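Local atomic coordinates of D-alanyl-D-alanine carboxypeptidase (Vibrio cholerae, PDB entry 5TR7), a protein that probably removes the C-terminal D-alanine from peptidoglycan precursor peptides as a penicillin-binding carboxypeptidase of the S11 family. Residues S75-E80 with I95-N100; V85-L90 with V104-H109; V60-N65 with V81-K86; G112-F117 with T136-L141. All blocks are in the same frame, centred on the assembly; numbering follows the deposited sequence.

Interaction 1: S75-E80 with I95-N100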
loop_
_atom_site.group_PDB
_atom_site.type_symbol
_atom_site.label_atom_id
_atom_site.label_comp_id
_atom_site.label_asym_id
_atom_site.label_seq_id
_atom_site.Cartn_x
_atom_site.Cartn_y
_atom_site.Cartn_z
ATOM N N SER A 75 13.080 2.660 4.789
ATOM C CA SER A 75 12.731 1.416 5.352
ATOM C C SER A 75 13.244 0.242 4.466
ATOM O O SER A 75 13.207 0.283 3.204
ATOM C CB SER A 75 11.198 1.444 5.525
ATOM O OG SER A 75 10.787 0.255 6.102
ATOM N N LYS A 76 13.767 -0.773 5.170
ATOM C CA LYS A 76 14.350 -1.979 4.587
ATOM C C LYS A 76 14.024 -3.239 5.329
ATOM O O LYS A 76 13.855 -3.233 6.575
ATOM C CB LYS A 76 15.864 -1.886 4.665
ATOM C CG LYS A 76 16.538 -0.815 3.807
ATOM C CD LYS A 76 18.009 -0.627 4.237
ATOM C CE LYS A 76 18.130 0.141 5.572
ATOM N NZ LYS A 76 17.833 1.585 5.480
ATOM N N MET A 77 13.983 -4.349 4.577
ATOM C CA MET A 77 13.811 -5.669 5.175
ATOM C C MET A 77 15.172 -6.196 5.673
ATOM O O MET A 77 15.257 -7.077 6.557
ATOM C CB MET A 77 13.250 -6.613 4.129
ATOM C CG MET A 77 13.103 -8.082 4.601
ATOM S SD MET A 77 12.233 -8.978 3.334
ATOM C CE MET A 77 12.424 -10.627 4.035
ATOM N N PHE A 78 16.230 -5.614 5.099
ATOM C CA PHE A 78 17.623 -5.938 5.372
ATOM C C PHE A 78 18.099 -7.184 4.666
ATOM O O PHE A 78 18.658 -8.087 5.257
ATOM C CB PHE A 78 17.974 -5.915 6.847
ATOM C CG PHE A 78 17.879 -4.543 7.421
ATOM C CD1 PHE A 78 18.875 -3.616 7.166
ATOM C CD2 PHE A 78 16.779 -4.167 8.124
ATOM C CE1 PHE A 78 18.787 -2.338 7.634
ATOM C CE2 PHE A 78 16.688 -2.868 8.624
ATOM C CZ PHE A 78 17.703 -1.962 8.383
ATOM N N VAL A 79 17.866 -7.171 3.365
ATOM C CA VAL A 79 18.202 -8.280 2.532
ATOM C C VAL A 79 19.627 -8.147 1.992
ATOM O O VAL A 79 20.073 -7.039 1.676
ATOM C CB VAL A 79 17.037 -8.325 1.513
ATOM C CG1 VAL A 79 17.425 -8.522 0.087
ATOM C CG2 VAL A 79 15.956 -9.258 2.045
ATOM N N GLU A 80 20.337 -9.268 1.916
ATOM C CA GLU A 80 21.733 -9.305 1.400
ATOM C C GLU A 80 21.992 -9.936 0.032
ATOM O O GLU A 80 21.551 -11.033 -0.254
ATOM C CB GLU A 80 22.643 -10.016 2.371
ATOM C CG GLU A 80 22.722 -9.325 3.740
ATOM C CD GLU A 80 23.921 -9.766 4.552
ATOM O OE1 GLU A 80 25.012 -9.725 3.948
ATOM O OE2 GLU A 80 23.776 -10.110 5.759
ATOM N N ILE A 95 4.985 -5.512 2.576
ATOM C CA ILE A 95 3.730 -5.113 3.109
ATOM C C ILE A 95 3.802 -4.638 4.552
ATOM O O ILE A 95 3.243 -3.637 4.881
ATOM C CB ILE A 95 2.728 -6.289 2.980
ATOM C CG1 ILE A 95 2.350 -6.485 1.495
ATOM C CG2 ILE A 95 1.477 -6.051 3.838
ATOM C CD1 ILE A 95 1.634 -7.820 1.224
ATOM N N ILE A 96 4.427 -5.410 5.403
ATOM C CA ILE A 96 4.480 -5.073 6.797
ATOM C C ILE A 96 5.592 -4.090 7.132
ATOM O O ILE A 96 5.390 -3.168 7.907
ATOM C CB ILE A 96 4.643 -6.362 7.615
ATOM C CG1 ILE A 96 3.500 -7.343 7.239
ATOM C CG2 ILE A 96 4.636 -6.048 9.126
ATOM C CD1 ILE A 96 3.618 -8.754 7.831
ATOM N N GLN A 97 6.760 -4.326 6.588
ATOM C CA GLN A 97 7.929 -3.533 6.909
ATOM C C GLN A 97 8.117 -2.403 5.923
ATOM O O GLN A 97 8.941 -1.548 6.159
ATOM C CB GLN A 97 9.194 -4.398 6.887
ATOM C CG GLN A 97 9.131 -5.690 7.694
ATOM C CD GLN A 97 10.438 -6.425 7.736
ATOM O OE1 GLN A 97 11.153 -6.479 6.733
ATOM N NE2 GLN A 97 10.759 -7.029 8.905
ATOM N N SER A 98 7.431 -2.429 4.781
ATOM C CA SER A 98 7.562 -1.351 3.799
ATOM C C SER A 98 9.007 -1.317 3.302
ATOM O O SER A 98 9.585 -0.257 3.050
ATOM C CB SER A 98 7.148 0.001 4.476
ATOM O OG SER A 98 6.734 0.898 3.485
ATOM N N GLY A 99 9.602 -2.482 3.120
ATOM C CA GLY A 99 11.015 -2.534 2.716
ATOM C C GLY A 99 11.250 -2.306 1.225
ATOM O O GLY A 99 10.753 -3.050 0.407
ATOM N N ASN A 100 11.957 -1.248 0.873
ATOM C CA ASN A 100 12.246 -0.949 -0.519
ATOM C C ASN A 100 13.105 -2.008 -1.213
ATOM O O ASN A 100 12.962 -2.230 -2.430
ATOM C CB ASN A 100 12.990 0.377 -0.630
ATOM C CG ASN A 100 12.174 1.566 -0.227
ATOM O OD1 ASN A 100 10.970 1.531 -0.184
ATOM N ND2 ASN A 100 12.853 2.625 0.074
#
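Ser75 holds OG anti to its backbone N (chi1 -179°), which sets the hydroxyl against the carbonyl of Gln97, and Gln97 has CG anti to its own carbonyl carbon, with an extended chain that carries the amide over to Met77. The evidence for a firm join is two hydrogen bonds made by one residue. Ser75 OG donates to Gln97 O over 2.6 Å, nearly along the C=O axis (C=O...OG angle 167°). The carbonyl of the same serine accepts from the backbone, with Asn100 N at 3.1 Å from Ser75 O and an almost straight N-H...O angle of 168°. Next to these bonds the backbones run close: Lys76 CA lies 3.9 Å from Gly99 CA, with no side chain on the glycine to part them.

The side chains of Gln97 and Met77 cross obliquely, and Gln97 OE1 comes within 3.3 Å of Met77 CG. This oxygen is buried without a hydrogen-bond partner in the model, whereas NE2 of the same amide is bonded to Phe176 O. Two polar ends of 95-100 meet lysines of the predicted active site: Ser98 OG is hydrogen-bonded to Lys201 NZ, a predicted substrate-binding residue, and Asn100 OD1 to Lys38 NZ. The bonds from Ser75 flank Ser98 and Gly99; Ser98-Gly99-Asn100 matches the Ser-X-Asn motif of penicillin-binding proteins, with Ser98 a predicted active-site residue.

Interaction 2: V85-L90 with V104-H109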
loop_
_atom_site.group_PDB
_atom_site.type_symbol
_atom_site.label_atom_id
_atom_site.label_comp_id
_atom_site.label_asym_id
_atom_site.label_seq_id
_atom_site.Cartn_x
_atom_site.Cartn_y
_atom_site.Cartn_z
ATOM N N VAL A 85 16.012 -15.500 -0.503
ATOM C CA VAL A 85 14.942 -15.272 0.456
ATOM C C VAL A 85 13.668 -15.849 -0.185
ATOM O O VAL A 85 13.476 -15.758 -1.385
ATOM C CB VAL A 85 14.707 -13.765 0.710
ATOM C CG1 VAL A 85 13.609 -13.560 1.736
ATOM C CG2 VAL A 85 15.986 -13.074 1.159
ATOM N N LYS A 86 12.793 -16.412 0.633
ATOM C CA LYS A 86 11.527 -16.916 0.145
ATOM C C LYS A 86 10.560 -15.801 -0.253
ATOM O O LYS A 86 10.590 -14.715 0.306
ATOM C CB LYS A 86 10.899 -17.813 1.178
ATOM C CG LYS A 86 11.825 -19.032 1.323
ATOM C CD LYS A 86 11.244 -20.195 2.047
ATOM C CE LYS A 86 9.922 -20.674 1.401
ATOM N NZ LYS A 86 9.276 -21.961 1.857
ATOM N N VAL A 87 9.734 -16.081 -1.261
ATOM C CA VAL A 87 8.700 -15.155 -1.758
ATOM C C VAL A 87 7.778 -14.703 -0.634
ATOM O O VAL A 87 7.573 -13.534 -0.493
ATOM C CB VAL A 87 7.856 -15.773 -2.891
ATOM C CG1 VAL A 87 6.567 -15.011 -3.132
ATOM C CG2 VAL A 87 8.665 -15.827 -4.163
ATOM N N SER A 88 7.276 -15.606 0.189
ATOM C CA SER A 88 6.410 -15.156 1.292
ATOM C C SER A 88 7.064 -14.171 2.231
ATOM O O SER A 88 6.447 -13.244 2.654
ATOM C CB SER A 88 5.823 -16.314 2.089
ATOM O OG SER A 88 6.827 -17.016 2.720
ATOM N N ASP A 89 8.355 -14.312 2.456
ATOM C CA ASP A 89 9.103 -13.484 3.345
ATOM C C ASP A 89 9.336 -12.121 2.698
ATOM O O ASP A 89 9.166 -11.082 3.355
ATOM C CB ASP A 89 10.395 -14.167 3.737
ATOM C CG ASP A 89 10.189 -15.343 4.628
ATOM O OD1 ASP A 89 9.426 -15.174 5.616
ATOM O OD2 ASP A 89 10.867 -16.397 4.414
ATOM N N LEU A 90 9.717 -12.097 1.428
ATOM C CA LEU A 90 9.875 -10.816 0.762
ATOM C C LEU A 90 8.547 -10.013 0.748
ATOM O O LEU A 90 8.527 -8.774 0.892
ATOM C CB LEU A 90 10.382 -11.007 -0.681
ATOM C CG LEU A 90 11.874 -11.371 -0.811
ATOM C CD1 LEU A 90 12.198 -11.648 -2.294
ATOM C CD2 LEU A 90 12.822 -10.297 -0.266
ATOM N N VAL A 104 12.292 -4.308 -4.810
ATOM C CA VAL A 104 13.115 -4.526 -5.996
ATOM C C VAL A 104 13.391 -5.995 -6.238
ATOM O O VAL A 104 13.389 -6.420 -7.396
ATOM C CB VAL A 104 14.418 -3.750 -5.936
ATOM C CG1 VAL A 104 15.271 -4.060 -7.169
ATOM C CG2 VAL A 104 14.123 -2.270 -5.861
ATOM N N ALA A 105 13.599 -6.768 -5.167
ATOM C CA ALA A 105 13.854 -8.196 -5.345
ATOM C C ALA A 105 12.665 -8.919 -5.932
ATOM O O ALA A 105 12.840 -9.789 -6.818
ATOM C CB ALA A 105 14.273 -8.855 -4.057
ATOM N N MET A 106 11.464 -8.594 -5.459
ATOM C CA MET A 106 10.245 -9.237 -6.044
ATOM C C MET A 106 10.006 -8.773 -7.473
ATOM O O MET A 106 9.633 -9.553 -8.342
ATOM C CB MET A 106 8.988 -9.014 -5.198
ATOM C CG MET A 106 8.982 -9.845 -3.906
ATOM S SD MET A 106 9.070 -11.633 -4.236
ATOM C CE MET A 106 7.567 -11.911 -5.195
ATOM N N ALA A 107 10.272 -7.503 -7.720
ATOM C CA ALA A 107 10.106 -6.947 -9.048
ATOM C C ALA A 107 10.926 -7.761 -10.046
ATOM O O ALA A 107 10.425 -8.217 -11.101
ATOM C CB ALA A 107 10.524 -5.487 -9.039
ATOM N N GLU A 108 12.176 -8.023 -9.656
ATOM C CA GLU A 108 13.074 -8.786 -10.496
ATOM C C GLU A 108 12.664 -10.242 -10.610
ATOM O O GLU A 108 12.741 -10.813 -11.692
ATOM C CB GLU A 108 14.524 -8.668 -10.026
ATOM C CG GLU A 108 15.118 -7.283 -10.158
ATOM C CD GLU A 108 16.578 -7.197 -9.702
ATOM O OE1 GLU A 108 17.113 -8.108 -8.983
ATOM O OE2 GLU A 108 17.230 -6.218 -10.126
ATOM N N HIS A 109 12.206 -10.837 -9.518
ATOM C CA HIS A 109 11.805 -12.259 -9.567
ATOM C C HIS A 109 10.582 -12.427 -10.483
ATOM O O HIS A 109 10.411 -13.437 -11.139
ATOM C CB HIS A 109 11.442 -12.711 -8.135
ATOM C CG HIS A 109 11.022 -14.135 -8.027
ATOM N ND1 HIS A 109 11.913 -15.168 -8.173
ATOM C CD2 HIS A 109 9.829 -14.707 -7.747
ATOM C CE1 HIS A 109 11.303 -16.314 -7.985
ATOM N NE2 HIS A 109 10.028 -16.069 -7.751
#
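The imidazole of His109 is the flat group of this contact, and Val87 CG2 approaches it obliquely, 3.8 Å from His109 NE2. The two side chains cross at about a right angle, while NE2 itself is hydrogen-bonded to Asp58 OD2, a bond that would limit the ring's rotation. The setting is the packing of two consecutive helices, 87-95 and 100-111, in the helical part of the penicillin-binding fold shared with serine beta-lactamases. No hydrogen bond links the segments; the evidence for the join is apolar contact between mostly buried residues. Lys86 sits at the N-cap of the first helix, and Leu90 N bonds back to Lys86 O at 3.0 Å, closing its first turn.

Met106 reaches across with a chain bent twice. Its chi3 of -61° turns CE back to meet Val87 CG1 at 3.9 Å, and the two side chains cross at about a right angle. Leu90 meets the same methionine further up the chain, its CB lying 3.7 Å from Met106 CG, and these two side chains pass at a slant. The leucine thereby touches two neighbouring residues of helix 100-111: its CD1 is 3.7 Å from Met106 SD and 3.9 Å from Ala105 CB.

Interaction 3: V60-N65 with V81-K86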
loop_
_atom_site.group_PDB
_atom_site.type_symbol
_atom_site.label_atom_id
_atom_site.label_comp_id
_atom_site.label_asym_id
_atom_site.label_seq_id
_atom_site.Cartn_x
_atom_site.Cartn_y
_atom_site.Cartn_z
ATOM N N VAL A 60 14.199 -16.609 -3.803
ATOM C CA VAL A 60 14.477 -15.513 -4.668
ATOM C C VAL A 60 15.878 -15.027 -4.499
ATOM O O VAL A 60 16.308 -14.763 -3.384
ATOM C CB VAL A 60 13.539 -14.317 -4.348
ATOM C CG1 VAL A 60 13.758 -13.210 -5.371
ATOM C CG2 VAL A 60 12.081 -14.754 -4.377
ATOM N N VAL A 61 16.554 -14.836 -5.618
ATOM C CA VAL A 61 17.898 -14.288 -5.655
ATOM C C VAL A 61 17.841 -12.798 -5.290
ATOM O O VAL A 61 16.978 -12.046 -5.758
ATOM C CB VAL A 61 18.459 -14.309 -7.072
ATOM C CG1 VAL A 61 19.863 -13.713 -7.101
ATOM C CG2 VAL A 61 18.492 -15.727 -7.612
ATOM N N ILE A 62 18.766 -12.369 -4.448
ATOM C CA ILE A 62 18.849 -11.000 -4.079
ATOM C C ILE A 62 19.997 -10.436 -4.891
ATOM O O ILE A 62 21.123 -10.829 -4.695
ATOM C CB ILE A 62 19.128 -10.858 -2.585
ATOM C CG1 ILE A 62 18.098 -11.627 -1.773
ATOM C CG2 ILE A 62 19.234 -9.396 -2.233
ATOM C CD1 ILE A 62 16.640 -11.262 -2.070
ATOM N N SER A 63 19.703 -9.523 -5.806
ATOM C CA SER A 63 20.750 -8.940 -6.697
ATOM C C SER A 63 21.347 -7.680 -6.074
ATOM O O SER A 63 20.900 -7.209 -4.995
ATOM C CB SER A 63 20.145 -8.504 -8.013
ATOM O OG SER A 63 19.389 -7.295 -7.821
ATOM N N LYS A 64 22.313 -7.126 -6.809
ATOM C CA LYS A 64 22.983 -5.861 -6.520
ATOM C C LYS A 64 21.966 -4.733 -6.342
ATOM O O LYS A 64 22.182 -3.817 -5.576
ATOM C CB LYS A 64 23.820 -5.391 -7.730
ATOM C CG LYS A 64 25.127 -6.112 -8.032
ATOM C CD LYS A 64 25.861 -5.397 -9.192
ATOM C CE LYS A 64 27.334 -5.777 -9.332
ATOM N NZ LYS A 64 27.979 -4.904 -10.352
ATOM N N ASN A 65 20.877 -4.790 -7.097
ATOM C CA ASN A 65 19.872 -3.744 -7.077
ATOM C C ASN A 65 18.974 -3.785 -5.873
ATOM O O ASN A 65 18.438 -2.778 -5.502
ATOM C CB ASN A 65 19.026 -3.830 -8.302
ATOM C CG ASN A 65 19.821 -3.676 -9.543
ATOM O OD1 ASN A 65 20.827 -2.958 -9.591
ATOM N ND2 ASN A 65 19.397 -4.359 -10.548
ATOM N N VAL A 81 22.814 -9.260 -0.754
ATOM C CA VAL A 81 23.157 -9.732 -2.107
ATOM C C VAL A 81 23.785 -11.114 -2.043
ATOM O O VAL A 81 24.477 -11.448 -1.107
ATOM C CB VAL A 81 24.134 -8.763 -2.803
ATOM C CG1 VAL A 81 24.396 -9.147 -4.264
ATOM C CG2 VAL A 81 23.559 -7.374 -2.738
ATOM N N GLY A 82 23.502 -11.930 -3.045
ATOM C CA GLY A 82 24.021 -13.292 -3.120
ATOM C C GLY A 82 23.357 -14.332 -2.237
ATOM O O GLY A 82 23.778 -15.476 -2.216
ATOM N N THR A 83 22.366 -13.939 -1.456
ATOM C CA THR A 83 21.630 -14.895 -0.663
ATOM C C THR A 83 20.298 -15.076 -1.375
ATOM O O THR A 83 20.066 -14.505 -2.461
ATOM C CB THR A 83 21.276 -14.363 0.722
ATOM O OG1 THR A 83 20.323 -13.262 0.586
ATOM C CG2 THR A 83 22.580 -14.011 1.546
ATOM N N THR A 84 19.493 -15.989 -0.839
ATOM C CA THR A 84 18.170 -16.145 -1.323
ATOM C C THR A 84 17.216 -15.935 -0.160
ATOM O O THR A 84 17.558 -16.233 1.015
ATOM C CB THR A 84 17.898 -17.500 -1.938
ATOM O OG1 THR A 84 17.935 -18.552 -0.935
ATOM C CG2 THR A 84 18.860 -17.751 -3.114
ATOM N N VAL A 85 16.012 -15.500 -0.503
ATOM C CA VAL A 85 14.942 -15.272 0.456
ATOM C C VAL A 85 13.668 -15.849 -0.185
ATOM O O VAL A 85 13.476 -15.758 -1.385
ATOM C CB VAL A 85 14.707 -13.765 0.710
ATOM C CG1 VAL A 85 13.609 -13.560 1.736
ATOM C CG2 VAL A 85 15.986 -13.074 1.159
ATOM N N LYS A 86 12.793 -16.412 0.633
ATOM C CA LYS A 86 11.527 -16.916 0.145
ATOM C C LYS A 86 10.560 -15.801 -0.253
ATOM O O LYS A 86 10.590 -14.715 0.306
ATOM C CB LYS A 86 10.899 -17.813 1.178
ATOM C CG LYS A 86 11.825 -19.032 1.323
ATOM C CD LYS A 86 11.244 -20.195 2.047
ATOM C CE LYS A 86 9.922 -20.674 1.401
ATOM N NZ LYS A 86 9.276 -21.961 1.857
#
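A short two-stranded antiparallel sheet pairs Val60 and Val61 of strand 59-61 with Val85 and Thr84 of strand 84-86. Val60 and Val85 form the hydrogen-bonded pair, with Val60 N to Val85 O at 2.7 Å and Val85 N to Val60 O at 3.0 Å. Val61 and Thr84 form the adjoining non-hydrogen-bonded pair, their CA atoms 4.7 Å apart. The bonding runs on beyond the assigned strands: Ile62 N donates to Thr83 O at 3.2 Å, and Gly82 N reaches Ile62 O at 3.1 Å. Gly82 has a positive phi of 77°, which suits glycine.

Among the side chains, Ile62 carries the contact. Its chi2 of -55° places CD1 3.8 Å from Val85 CG2, and its CG1 lies 3.6 Å from Thr83 OG1, whose hydroxyl is hydrogen-bonded to Glu80 O. Val81 sets its methyls against the backbone opposite, CG2 approaching Ser63 O at 3.5 Å. Ser63 OG accepts from Asn65 N in an ST turn, and this hydroxyl is also bonded to Glu108 OE1.

The two sides of the sheet differ sharply. Val61 and Thr84 occupy an exposed face, whereas Val60 and Val85 are buried: Val60 touches Val87 and Leu90 of helix 87-95 and His109 of helix 100-111, Val85 packs on Leu90, and Ile62 reaches Ala105.

Interaction 4: G112-F117 with T136-L141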
loop_
_atom_site.group_PDB
_atom_site.type_symbol
_atom_site.label_atom_id
_atom_site.label_comp_id
_atom_site.label_asym_id
_atom_site.label_seq_id
_atom_site.Cartn_x
_atom_site.Cartn_y
_atom_site.Cartn_z
ATOM N N GLY A 112 12.007 -10.074 -14.278
ATOM C CA GLY A 112 13.400 -9.989 -14.687
ATOM C C GLY A 112 14.087 -8.704 -14.289
ATOM O O GLY A 112 15.183 -8.728 -13.721
ATOM N N THR A 113 13.471 -7.567 -14.600
ATOM C CA THR A 113 14.071 -6.278 -14.297
ATOM C C THR A 113 13.027 -5.381 -13.680
ATOM O O THR A 113 11.821 -5.550 -13.940
ATOM C CB THR A 113 14.489 -5.568 -15.579
ATOM O OG1 THR A 113 13.312 -5.319 -16.340
ATOM C CG2 THR A 113 15.479 -6.406 -16.396
ATOM N N GLU A 114 13.472 -4.380 -12.919
ATOM C CA GLU A 114 12.536 -3.474 -12.326
ATOM C C GLU A 114 11.680 -2.792 -13.373
ATOM O O GLU A 114 10.464 -2.639 -13.153
ATOM C CB GLU A 114 13.152 -2.443 -11.354
ATOM C CG GLU A 114 12.059 -1.760 -10.462
ATOM C CD GLU A 114 12.642 -0.819 -9.412
ATOM O OE1 GLU A 114 11.908 -0.313 -8.518
ATOM O OE2 GLU A 114 13.856 -0.579 -9.459
ATOM N N ASP A 115 12.262 -2.423 -14.511
ATOM C CA ASP A 115 11.539 -1.718 -15.560
ATOM C C ASP A 115 10.367 -2.512 -16.096
ATOM O O ASP A 115 9.277 -1.972 -16.271
ATOM C CB ASP A 115 12.465 -1.316 -16.720
ATOM C CG ASP A 115 13.461 -0.234 -16.348
ATOM O OD1 ASP A 115 13.265 0.501 -15.346
ATOM O OD2 ASP A 115 14.440 -0.100 -17.100
ATOM N N ALA A 116 10.582 -3.780 -16.404
ATOM C CA ALA A 116 9.487 -4.597 -16.915
ATOM C C ALA A 116 8.448 -4.743 -15.842
ATOM O O ALA A 116 7.264 -4.714 -16.114
ATOM C CB ALA A 116 10.001 -5.947 -17.373
ATOM N N PHE A 117 8.856 -4.840 -14.583
ATOM C CA PHE A 117 7.849 -4.966 -13.475
ATOM C C PHE A 117 6.982 -3.728 -13.473
ATOM O O PHE A 117 5.761 -3.823 -13.364
ATOM C CB PHE A 117 8.477 -5.215 -12.125
ATOM C CG PHE A 117 7.486 -5.438 -11.016
ATOM C CD1 PHE A 117 6.935 -6.675 -10.810
ATOM C CD2 PHE A 117 7.089 -4.386 -10.188
ATOM C CE1 PHE A 117 6.015 -6.890 -9.756
ATOM C CE2 PHE A 117 6.162 -4.573 -9.189
ATOM C CZ PHE A 117 5.657 -5.847 -8.936
ATOM N N THR A 136 6.927 4.654 -11.900
ATOM C CA THR A 136 8.274 4.564 -12.470
ATOM C C THR A 136 9.168 3.549 -11.764
ATOM O O THR A 136 10.251 3.255 -12.225
ATOM C CB THR A 136 8.976 5.919 -12.470
ATOM O OG1 THR A 136 9.034 6.412 -11.117
ATOM C CG2 THR A 136 8.215 6.892 -13.398
ATOM N N ASN A 137 8.756 3.015 -10.641
ATOM C CA ASN A 137 9.551 2.038 -9.965
ATOM C C ASN A 137 8.626 1.208 -9.051
ATOM O O ASN A 137 7.472 1.572 -8.870
ATOM C CB ASN A 137 10.648 2.768 -9.190
ATOM C CG ASN A 137 10.092 3.615 -8.100
ATOM O OD1 ASN A 137 9.262 3.176 -7.296
ATOM N ND2 ASN A 137 10.554 4.829 -8.044
ATOM N N SER A 138 9.151 0.138 -8.450
ATOM C CA SER A 138 8.382 -0.743 -7.597
ATOM C C SER A 138 8.264 -0.331 -6.121
ATOM O O SER A 138 7.562 -1.022 -5.339
ATOM C CB SER A 138 9.028 -2.102 -7.640
ATOM O OG SER A 138 10.377 -2.027 -7.137
ATOM N N HIS A 139 8.884 0.778 -5.703
ATOM C CA HIS A 139 8.851 1.119 -4.256
ATOM C C HIS A 139 8.296 2.472 -3.864
ATOM O O HIS A 139 7.886 2.618 -2.700
ATOM C CB HIS A 139 10.244 0.938 -3.655
ATOM C CG HIS A 139 11.308 1.499 -4.527
ATOM N ND1 HIS A 139 11.504 2.844 -4.660
ATOM C CD2 HIS A 139 12.208 0.908 -5.343
ATOM C CE1 HIS A 139 12.500 3.073 -5.498
ATOM N NE2 HIS A 139 12.955 1.907 -5.919
ATOM N N GLY A 140 8.271 3.441 -4.781
ATOM C CA GLY A 140 7.758 4.760 -4.479
ATOM C C GLY A 140 8.740 5.929 -4.304
ATOM O O GLY A 140 8.320 7.053 -4.164
ATOM N N LEU A 141 10.038 5.712 -4.361
ATOM C CA LEU A 141 10.949 6.858 -4.150
ATOM C C LEU A 141 10.713 7.822 -5.273
ATOM O O LEU A 141 10.474 7.405 -6.396
ATOM C CB LEU A 141 12.407 6.403 -4.078
ATOM C CG LEU A 141 12.719 5.486 -2.864
ATOM C CD1 LEU A 141 14.170 4.996 -2.924
ATOM C CD2 LEU A 141 12.436 6.180 -1.519
HETATM O O HOH W 1 14.969 0.783 -7.621
#
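The first turn of helix 114-127 approaches the irregular loop 136-141 with its nearest CA atoms, those of Glu114 and Asn137, 6.7 Å apart. Glu114 bridges this gap with an extended side chain, CG anti to the backbone N (chi1 -164°). Its OE1 is gripped twice by one residue. Ser138 N donates to Glu114 OE1 over 2.8 Å on the anti side, close to the carboxylate plane, and Ser138 OG to the same OE1 over 2.7 Å from above that plane. Ser138 CB also lies 3.9 Å from Phe117 CD2, obliquely placed against the ring.

Within the loop, Asn137 OD1 accepts from His139 N and, at 2.7 Å, from Gly140 N, forming an Asx turn and Asx motif, and lies over a face of the His139 ring, 3.5 Å above its plane. His139 ND1 accepts from Leu141 N at 3.2 Å, close to the ring plane. A water in the ring plane is hydrogen-bonded to His139 NE2 at 2.9 Å and donates to Glu114 OE2.

His139 O is bonded to Lys38 NZ, which, with the water link, is consistent with Glu114 lying in a second shell behind Lys38, the predicted proton acceptor. With donors on both oxygens, its carboxylate is probably ionised, the charge stabilised by Ser138 and the water.

How the interactions relate
Interactions 2 and 3 are the most closely joined, with centres 8 Å apart and Val85 and Lys86 in common; Glu108 OE2 adds a polar tie to Asn65 ND2 at 2.9 Å. Interaction 1 adjoins both through Met77 and Val79: Met77 SD lies 3.9 Å from Leu90 CD2, and Val79 CG2 is equally far from Val85 CG2. Helix 100-111 leads on to interaction 4, where Ala107 CA approaches Phe117 CG at 3.6 Å. Interactions 1 and 4 both border the predicted active site, since the side chains of Ser98 and Ser35 are about 3 Å apart and those of His139 and Lys38 about 4 Å. Interaction 3 lies away from it.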